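PDB 3PBP: nucleoporin NUP82 from Saccharomyces cerevisiae, which is a structural component of the nuclear pore complex and, like other nucleoporins, can dock transport factors, this chain being its N-terminal domain. Local coordinates for residues A[141-146]-A[151-156]. The protein carries 1 engineered substitution. Residues are numbered along the deposited sequence; the frame is centred on the assembly and turned at random.
Sequences CIVVLK and ITMFDI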
loop_
_atom_site.group_PDB
_atom_site.type_symbol
_atom_site.label_atom_id
_atom_site.label_comp_id
_atom_site.label_asym_id
_atom_site.label_seq_id
_atom_site.Cartn_x
_atom_site.Cartn_y
_atom_site.Cartn_z
ATOM N N CYS A 141 -11.716 -8.886 8.041
ATOM C CA CYS A 141 -10.291 -8.617 7.971
ATOM C C CYS A 141 -9.892 -7.138 8.023
ATOM O O CYS A 141 -10.378 -6.332 7.232
ATOM C CB CYS A 141 -9.739 -9.264 6.706
ATOM S SG CYS A 141 -7.998 -8.944 6.403
ATOM N N ILE A 142 -9.020 -6.774 8.963
ATOM C CA ILE A 142 -8.567 -5.390 9.034
ATOM C C ILE A 142 -7.076 -5.315 8.729
ATOM O O ILE A 142 -6.276 -6.144 9.175
ATOM C CB ILE A 142 -8.841 -4.713 10.414
ATOM C CG1 ILE A 142 -8.084 -5.431 11.531
ATOM C CG2 ILE A 142 -10.337 -4.662 10.678
ATOM C CD1 ILE A 142 -8.135 -4.682 12.846
ATOM N N VAL A 143 -6.713 -4.314 7.942
ATOM C CA VAL A 143 -5.334 -4.129 7.538
ATOM C C VAL A 143 -4.749 -3.006 8.374
ATOM O O VAL A 143 -5.302 -1.905 8.420
ATOM C CB VAL A 143 -5.276 -3.783 6.045
ATOM C CG1 VAL A 143 -3.837 -3.700 5.563
ATOM C CG2 VAL A 143 -6.048 -4.820 5.275
ATOM N N VAL A 144 -3.634 -3.280 9.040
ATOM C CA VAL A 144 -3.021 -2.281 9.902
ATOM C C VAL A 144 -1.608 -1.885 9.491
ATOM O O VAL A 144 -0.720 -2.734 9.395
ATOM C CB VAL A 144 -3.009 -2.785 11.382
ATOM C CG1 VAL A 144 -2.394 -1.736 12.296
ATOM C CG2 VAL A 144 -4.434 -3.114 11.831
ATOM N N LEU A 145 -1.411 -0.593 9.245
ATOM C CA LEU A 145 -0.096 -0.065 8.890
ATOM C C LEU A 145 0.495 0.618 10.131
ATOM O O LEU A 145 -0.158 1.476 10.743
ATOM C CB LEU A 145 -0.210 0.962 7.758
ATOM C CG LEU A 145 1.068 1.765 7.511
ATOM C CD1 LEU A 145 2.080 0.870 6.810
ATOM C CD2 LEU A 145 0.773 2.997 6.677
ATOM N N LYS A 146 1.717 0.243 10.505
ATOM C CA LYS A 146 2.368 0.851 11.678
ATOM C C LYS A 146 3.527 1.789 11.286
ATOM O O LYS A 146 3.940 1.808 10.125
ATOM C CB LYS A 146 2.877 -0.257 12.615
ATOM C CG LYS A 146 1.767 -1.013 13.333
ATOM C CD LYS A 146 2.293 -2.255 14.042
ATOM C CE LYS A 146 1.193 -2.931 14.846
ATOM N NZ LYS A 146 1.573 -4.309 15.230
ATOM N N ILE A 151 2.892 -3.914 7.604
ATOM C CA ILE A 151 1.454 -3.983 7.310
ATOM C C ILE A 151 0.927 -5.320 7.822
ATOM O O ILE A 151 1.400 -6.379 7.419
ATOM C CB ILE A 151 1.191 -3.851 5.790
ATOM C CG1 ILE A 151 1.769 -2.521 5.281
ATOM C CG2 ILE A 151 -0.309 -3.928 5.511
ATOM C CD1 ILE A 151 1.855 -2.407 3.774
ATOM N N THR A 152 -0.057 -5.268 8.708
ATOM C CA THR A 152 -0.604 -6.483 9.309
ATOM C C THR A 152 -2.093 -6.743 9.050
ATOM O O THR A 152 -2.913 -5.815 9.016
ATOM C CB THR A 152 -0.390 -6.444 10.849
ATOM O OG1 THR A 152 0.944 -5.995 11.127
ATOM C CG2 THR A 152 -0.611 -7.818 11.467
HETATM N N MSE A 153 -2.438 -8.013 8.881
HETATM C CA MSE A 153 -3.825 -8.378 8.661
HETATM C C MSE A 153 -4.334 -9.200 9.834
HETATM O O MSE A 153 -3.793 -10.252 10.155
HETATM C CB MSE A 153 -3.987 -9.189 7.380
HETATM C CG MSE A 153 -3.977 -8.388 6.100
HETATM SE SE MSE A 153 -4.372 -9.543 4.577
HETATM C CE MSE A 153 -2.588 -10.086 4.066
ATOM N N PHE A 154 -5.384 -8.706 10.472
ATOM C CA PHE A 154 -5.983 -9.386 11.612
ATOM C C PHE A 154 -7.319 -9.999 11.197
ATOM O O PHE A 154 -8.100 -9.379 10.465
ATOM C CB PHE A 154 -6.252 -8.397 12.757
ATOM C CG PHE A 154 -5.016 -7.878 13.435
ATOM C CD1 PHE A 154 -4.308 -8.673 14.331
ATOM C CD2 PHE A 154 -4.584 -6.574 13.215
ATOM C CE1 PHE A 154 -3.200 -8.175 14.999
ATOM C CE2 PHE A 154 -3.471 -6.066 13.883
ATOM C CZ PHE A 154 -2.778 -6.865 14.777
ATOM N N ASP A 155 -7.582 -11.216 11.660
ATOM C CA ASP A 155 -8.849 -11.841 11.373
ATOM C C ASP A 155 -9.751 -11.575 12.576
ATOM O O ASP A 155 -9.672 -12.255 13.598
ATOM C CB ASP A 155 -8.703 -13.337 11.177
ATOM C CG ASP A 155 -9.993 -13.975 10.668
ATOM O OD1 ASP A 155 -11.084 -13.562 11.123
ATOM O OD2 ASP A 155 -9.919 -14.890 9.818
ATOM N N ILE A 156 -10.591 -10.558 12.439
ATOM C CA ILE A 156 -11.542 -10.138 13.458
ATOM C C ILE A 156 -12.388 -11.262 14.077
ATOM O O ILE A 156 -12.731 -11.205 15.258
ATOM C CB ILE A 156 -12.496 -9.089 12.851
ATOM C CG1 ILE A 156 -11.799 -7.740 12.779
ATOM C CG2 ILE A 156 -13.771 -9.010 13.635
ATOM C CD1 ILE A 156 -12.704 -6.669 12.226
#
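The two middle strands of a four-stranded antiparallel sheet, one blade of the beta-propeller formed by this N-terminal domain, meet here as a hairpin. Ile142 and Phe154 exchange a pair of backbone hydrogen bonds, Ile142 N to Phe154 O at 3.1 Å and Phe154 N to Ile142 O at 3.0 Å, and Val144 and Thr152 form the next such pair. On the face with Ile142, the Phe154 ring takes Val144 CG2 at its edge, 3.7 Å from CE2, while Thr152 CG2 of its own strand lies over one ring face, offset toward the rim. With chi1 at 62°, Ile142 tucks CG1 between the N and C arms of its own backbone, which sets that branch 3.7 Å from Phe154 CB and leaves CG2 to meet Ile156 CD1 at 3.5 Å. Cutting Ile142 back to an alanine is likely to open a gap between Ile156 CD1 and the CB end of Phe154. Tyr114 from strand 110-115, in the preceding blade, meets the Phe154 ring and hydrogen-bonds Lys146 NZ. On the other face, Val143 CG1 lies 3.5 Å from Ile151 CG2, and Leu145 CD1 reaches Ile151 CG1; strand 182-187 of the following blade packs against all three residues. Farther along, Cys141 SG sits 4.1 Å from CG of selenomethionine Met153.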